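Local coordinates for possible exported protein (Mycobacterium tuberculosis, PDB 3MAY) that binds heme, either free or taken from host hemoglobin, and delivers it to the membrane proteins MmpL3 and MmpL11 as part of a mycobacterial iron acquisition system, at the interface of chains A and B and the interface of chains C and A. Sequence-based numbering; all coordinates share one arbitrary frame. Chains: chain A/B/C, Possible exported protein.

Contact 1: the interface of chains A and B. Residues chain A 41-42, 47; chain B 43-45.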
loop_
_atom_site.group_PDB
_atom_site.type_symbol
_atom_site.label_atom_id
_atom_site.label_comp_id
_atom_site.label_asym_id
_atom_site.label_seq_id
_atom_site.Cartn_x
_atom_site.Cartn_y
_atom_site.Cartn_z
ATOM N N GLN A 41 7.373 1.516 -8.703
ATOM C CA GLN A 41 7.974 2.832 -8.423
ATOM C C GLN A 41 6.980 3.991 -8.422
ATOM O O GLN A 41 7.388 5.148 -8.314
ATOM C CB GLN A 41 9.049 3.173 -9.463
ATOM C CG GLN A 41 10.154 2.132 -9.607
ATOM C CD GLN A 41 11.294 2.610 -10.510
ATOM O OE1 GLN A 41 11.062 3.237 -11.558
ATOM N NE2 GLN A 41 12.534 2.310 -10.106
ATOM N N GLN A 42 5.693 3.680 -8.547
ATOM C CA GLN A 42 4.622 4.671 -8.610
ATOM C C GLN A 42 3.414 4.237 -7.762
ATOM O O GLN A 42 2.314 4.813 -7.866
ATOM C CB GLN A 42 4.202 4.920 -10.064
ATOM C CG GLN A 42 5.189 5.747 -10.838
ATOM C CD GLN A 42 4.934 5.773 -12.350
ATOM O OE1 GLN A 42 5.879 5.632 -13.127
ATOM N NE2 GLN A 42 3.682 5.998 -12.769
ATOM N N GLY A 47 -1.885 6.200 -13.650
ATOM C CA GLY A 47 -1.068 6.326 -14.866
ATOM C C GLY A 47 -0.478 4.955 -15.215
ATOM O O GLY A 47 -0.688 4.423 -16.351
ATOM N N GLN B 43 4.492 11.432 -11.268
ATOM C CA GLN B 43 3.808 10.347 -10.592
ATOM C C GLN B 43 4.491 9.988 -9.272
ATOM O O GLN B 43 4.325 8.884 -8.747
ATOM C CB GLN B 43 3.678 9.113 -11.509
ATOM C CG GLN B 43 2.875 9.339 -12.797
ATOM C CD GLN B 43 1.414 9.700 -12.525
ATOM O OE1 GLN B 43 1.045 10.881 -12.531
ATOM N NE2 GLN B 43 0.581 8.698 -12.296
ATOM N N VAL B 44 5.265 10.932 -8.732
ATOM C CA VAL B 44 5.888 10.771 -7.411
ATOM C C VAL B 44 6.948 9.652 -7.439
ATOM O O VAL B 44 7.026 8.829 -6.524
ATOM C CB VAL B 44 4.836 10.559 -6.198
ATOM C CG1 VAL B 44 5.367 11.121 -4.918
ATOM C CG2 VAL B 44 3.491 11.213 -6.450
ATOM N N GLY B 45 7.741 9.621 -8.500
ATOM C CA GLY B 45 8.720 8.581 -8.657
ATOM C C GLY B 45 10.095 9.062 -8.240
ATOM O O GLY B 45 10.201 9.850 -7.315
#

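Contact 2: the interface of chains C and A. Residues chain C 23, 26, 33, 36-37, 40; chain A 8-9.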
loop_
_atom_site.group_PDB
_atom_site.type_symbol
_atom_site.label_atom_id
_atom_site.label_comp_id
_atom_site.label_asym_id
_atom_site.label_seq_id
_atom_site.Cartn_x
_atom_site.Cartn_y
_atom_site.Cartn_z
ATOM N N GLY C 23 10.367 -20.457 4.319
ATOM C CA GLY C 23 9.551 -21.710 4.205
ATOM C C GLY C 23 10.245 -22.995 4.685
ATOM O O GLY C 23 9.741 -23.726 5.534
ATOM N N LEU C 26 10.876 -22.969 8.512
ATOM C CA LEU C 26 9.687 -23.277 9.248
ATOM C C LEU C 26 9.363 -24.746 9.136
ATOM O O LEU C 26 9.016 -25.408 10.150
ATOM C CB LEU C 26 8.504 -22.419 8.756
ATOM C CG LEU C 26 8.604 -20.923 9.135
ATOM C CD1 LEU C 26 7.398 -20.169 8.647
ATOM C CD2 LEU C 26 8.733 -20.695 10.614
ATOM N N ASN C 33 6.669 -23.435 13.269
ATOM C CA ASN C 33 5.798 -23.524 12.095
ATOM C C ASN C 33 4.353 -23.546 12.578
ATOM O O ASN C 33 3.481 -22.994 11.914
ATOM C CB ASN C 33 6.141 -24.746 11.195
ATOM C CG ASN C 33 5.248 -24.835 9.906
ATOM O OD1 ASN C 33 4.621 -23.853 9.489
ATOM N ND2 ASN C 33 5.209 -26.009 9.284
ATOM N N MET C 36 3.334 -19.877 13.743
ATOM C CA MET C 36 3.107 -18.953 12.628
ATOM C C MET C 36 1.850 -19.438 11.953
ATOM O O MET C 36 1.049 -18.631 11.454
ATOM C CB MET C 36 4.236 -19.001 11.604
ATOM C CG MET C 36 5.610 -18.604 12.090
ATOM S SD MET C 36 5.660 -16.853 11.943
ATOM C CE MET C 36 7.165 -16.475 12.848
ATOM N N THR C 37 1.668 -20.753 11.906
ATOM C CA THR C 37 0.440 -21.269 11.320
ATOM C C THR C 37 -0.810 -20.713 12.040
ATOM O O THR C 37 -1.702 -20.216 11.352
ATOM C CB THR C 37 0.427 -22.797 11.248
ATOM O OG1 THR C 37 1.425 -23.180 10.306
ATOM C CG2 THR C 37 -0.938 -23.358 10.759
ATOM N N LEU C 40 -1.657 -17.227 10.941
ATOM C CA LEU C 40 -2.341 -17.110 9.651
ATOM C C LEU C 40 -3.820 -17.588 9.706
ATOM O O LEU C 40 -4.651 -17.153 8.903
ATOM C CB LEU C 40 -1.611 -17.879 8.559
ATOM C CG LEU C 40 -0.192 -17.537 8.075
ATOM C CD1 LEU C 40 0.366 -18.666 7.194
ATOM C CD2 LEU C 40 -0.202 -16.194 7.318
ATOM N N ALA A 8 2.027 -22.510 7.472
ATOM C CA ALA A 8 2.956 -21.383 7.192
ATOM C C ALA A 8 4.150 -21.717 6.342
ATOM O O ALA A 8 4.504 -20.949 5.459
ATOM C CB ALA A 8 3.450 -20.715 8.488
ATOM N N SER A 9 4.839 -22.812 6.619
ATOM C CA SER A 9 5.966 -23.185 5.754
ATOM C C SER A 9 5.521 -23.319 4.308
ATOM O O SER A 9 6.176 -22.828 3.411
ATOM C CB SER A 9 6.524 -24.530 6.190
ATOM O OG SER A 9 5.439 -25.281 6.756
#

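Contact 3: the interface of chains C and A. Residues chain C 20, 23-24, 27; chain A 9-10, 13.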
loop_
_atom_site.group_PDB
_atom_site.type_symbol
_atom_site.label_atom_id
_atom_site.label_comp_id
_atom_site.label_asym_id
_atom_site.label_seq_id
_atom_site.Cartn_x
_atom_site.Cartn_y
_atom_site.Cartn_z
ATOM N N LYS C 20 11.163 -18.550 0.199
ATOM C CA LYS C 20 11.486 -19.969 0.144
ATOM C C LYS C 20 12.325 -20.357 1.334
ATOM O O LYS C 20 12.047 -21.398 1.982
ATOM C CB LYS C 20 12.155 -20.333 -1.180
ATOM C CG LYS C 20 13.113 -21.516 -1.142
ATOM C CD LYS C 20 12.685 -22.714 -2.033
ATOM C CE LYS C 20 13.887 -23.556 -2.548
ATOM N NZ LYS C 20 14.777 -24.015 -1.391
ATOM N N GLY C 23 10.367 -20.457 4.319
ATOM C CA GLY C 23 9.551 -21.710 4.205
ATOM C C GLY C 23 10.245 -22.995 4.685
ATOM O O GLY C 23 9.741 -23.726 5.534
ATOM N N ASP C 24 11.417 -23.263 4.116
ATOM C CA ASP C 24 12.247 -24.407 4.476
ATOM C C ASP C 24 12.504 -24.421 5.976
ATOM O O ASP C 24 12.275 -25.462 6.629
ATOM C CB ASP C 24 13.564 -24.301 3.705
ATOM C CG ASP C 24 13.394 -24.635 2.223
ATOM O OD1 ASP C 24 12.347 -25.265 1.877
ATOM O OD2 ASP C 24 14.302 -24.287 1.400
ATOM N N ASP C 27 9.519 -25.282 7.921
ATOM C CA ASP C 27 9.227 -26.697 7.703
ATOM C C ASP C 27 10.055 -27.514 8.659
ATOM O O ASP C 27 9.583 -28.533 9.214
ATOM C CB ASP C 27 9.524 -27.151 6.254
ATOM C CG ASP C 27 9.219 -28.614 6.065
ATOM O OD1 ASP C 27 10.188 -29.412 5.929
ATOM O OD2 ASP C 27 8.014 -28.974 6.154
ATOM N N SER A 9 4.839 -22.812 6.619
ATOM C CA SER A 9 5.966 -23.185 5.754
ATOM C C SER A 9 5.521 -23.319 4.308
ATOM O O SER A 9 6.176 -22.828 3.411
ATOM C CB SER A 9 6.524 -24.530 6.190
ATOM O OG SER A 9 5.439 -25.281 6.756
ATOM N N GLU A 10 4.411 -24.015 4.082
ATOM C CA GLU A 10 3.912 -24.187 2.738
ATOM C C GLU A 10 3.412 -22.883 2.100
ATOM O O GLU A 10 3.606 -22.667 0.865
ATOM C CB GLU A 10 2.910 -25.354 2.596
ATOM C CG GLU A 10 3.431 -26.766 3.105
ATOM C CD GLU A 10 4.801 -27.212 2.533
ATOM O OE1 GLU A 10 5.676 -27.663 3.322
ATOM O OE2 GLU A 10 5.011 -27.122 1.315
ATOM N N ARG A 13 6.493 -21.237 1.206
ATOM C CA ARG A 13 7.219 -21.894 0.062
ATOM C C ARG A 13 6.584 -21.557 -1.250
ATOM O O ARG A 13 7.270 -21.284 -2.215
ATOM C CB ARG A 13 7.246 -23.403 0.170
ATOM C CG ARG A 13 8.416 -23.861 0.989
ATOM C CD ARG A 13 8.167 -25.265 1.568
ATOM N NE ARG A 13 9.406 -25.960 1.862
ATOM C CZ ARG A 13 9.467 -27.174 2.402
ATOM N NH1 ARG A 13 8.342 -27.844 2.713
ATOM N NH2 ARG A 13 10.660 -27.717 2.631
#

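Contact 1: the interface of chains A and B
Two copies of the turn that follows the second helix face each other here, A:Gln41 and A:Gln42 in one chain against B:Gln43 to B:Gly45 in the other. A:Gly47, near the start of helix 46-58, closes one side of the patch. The middle is carried by two glutamines whose side chains cross obliquely. A:Gln42 keeps CG beside its backbone N (chi1 -75°) and runs extended from there, which lays its terminal amide alongside the aliphatic part of B:Gln43. The amide nitrogen NE2 of A:Gln42 sits 3.4 Å from both CB and CG of B:Gln43, and CD of A:Gln42 lies 3.7 Å from the same CB. B:Gln43, by contrast, is bent at chi2 (-63°), and the two amide planes end up 85° apart, nearly perpendicular. The bend carries the amide of B:Gln43 past that of A:Gln42 toward the helix start, with its modelled nitrogen turned to A:Gly47 and its oxygen turned away. On the other flank the contact is made by backbone. B:Gln43 and B:Val44 both have left-handed backbone torsions, and the turn they form brings B:Gly45 against chain A, its CA 3.7 Å from the carbonyl oxygen O of A:Gln41. The patch is small and may owe its existence to crystal packing. NE2 of B:Gln43 stops 3.8 Å from the backbone N of A:Gly47.

Contact 2: the interface of chains C and A
A:Ala8, the first residue of helix 8-28, presses its methyl group onto helix 30-41 of the partner in this all-helical hemophore family; the chain is the secreted, heme-binding part of a longer precursor. CB of A:Ala8 lies 3.6 Å from CB of C:Met36. C:Leu40 reaches in with one branch, CD1, 3.8 Å from CA of A:Ala8, and C:Leu26 comes from the neighbouring helix 8-28 with its own CD1, 4.0 Å from CB of A:Ala8. Next along, CB of A:Ser9 rests 3.4 Å from the carbonyl oxygen O of C:Gly23. Outside this core, the partner's side chains cap the start of the chain A helix. The backbone N of A:Ala8 donates to the hydroxyl OG1 of C:Thr37 at 3.0 Å; that hydroxyl donates to the backbone O of C:Asn33, which probably holds its rotation. Chi1 of -178° swings the amide of C:Asn33 toward this helix start. Backbone N of A:Ser9 donates to its OD1 at 3.1 Å, from 42° above the carbonyl plane. The hydroxyl OG of A:Ser9 is also within hydrogen-bonding distance of OD1 of C:Asn33, at 3.2 Å. The bond from ND2 of C:Asn33 to OG of A:Ser9, 2.6 Å, is strained and doubtful, with OG 43° out of the amide plane.

Contact 3: the interface of chains C and A
The guanidinium of A:Arg13 meets two aspartates of helix 8-28 in chain C, one at its edge and one over a face. Its chain runs extended from CG to NE across C:Gly23, CG of A:Arg13 passing 4.0 Å from CA of C:Gly23. At the edge, C:Asp24 stands nearly upright to the guanidinium, their planes 77° apart, and OD1 takes the side-on grip: NE of A:Arg13 donates to it at 3.0 Å, nearly along the C-O axis, and NH2 of A:Arg13 at 3.1 Å from the anti side, tilted out of the carboxylate plane. The other oxygen, OD2 of C:Asp24, is held on its syn side by NZ of C:Lys20 at 2.8 Å, which probably steadies the carboxylate. CB of C:Asp27 sits over one guanidinium face, toward the rim, and its carboxylate is turned 31° from the guanidinium plane; the salt bridge is longer, 3.6 Å from NH1 of A:Arg13 to OD2 of C:Asp27. NH1 of A:Arg13 also donates to OE1 of A:Glu10 at 2.7 Å, probably helping to set the group's rotation. That OE1 of A:Glu10 lies 3.9 Å from OD2 of C:Asp27, a closeness of acids the arginine probably offsets. In the crystal assembly the cluster links helices 8-28 of two copies, a pairing that may or may not be biological.

Contact 2 and contact 3 are neighbouring parts of one two-fold interface between chains C and A, their C-alpha centres about 7 Å apart and A:Ser9 and C:Gly23 common to both. Each therefore recurs with the chains exchanged. The start of helix 8-28 of chain A meets the later part of helix 8-28 of chain C and, in contact 2, helix 30-41. Contact 1 joins chain A to chain B about 34 Å from contact 2 and 33 Å from contact 3, through the turn before helix 46-58, in an interface that is not an exact two-fold. Chain A thus meets two neighbours through separate surfaces; the deposited assembly holds four copies.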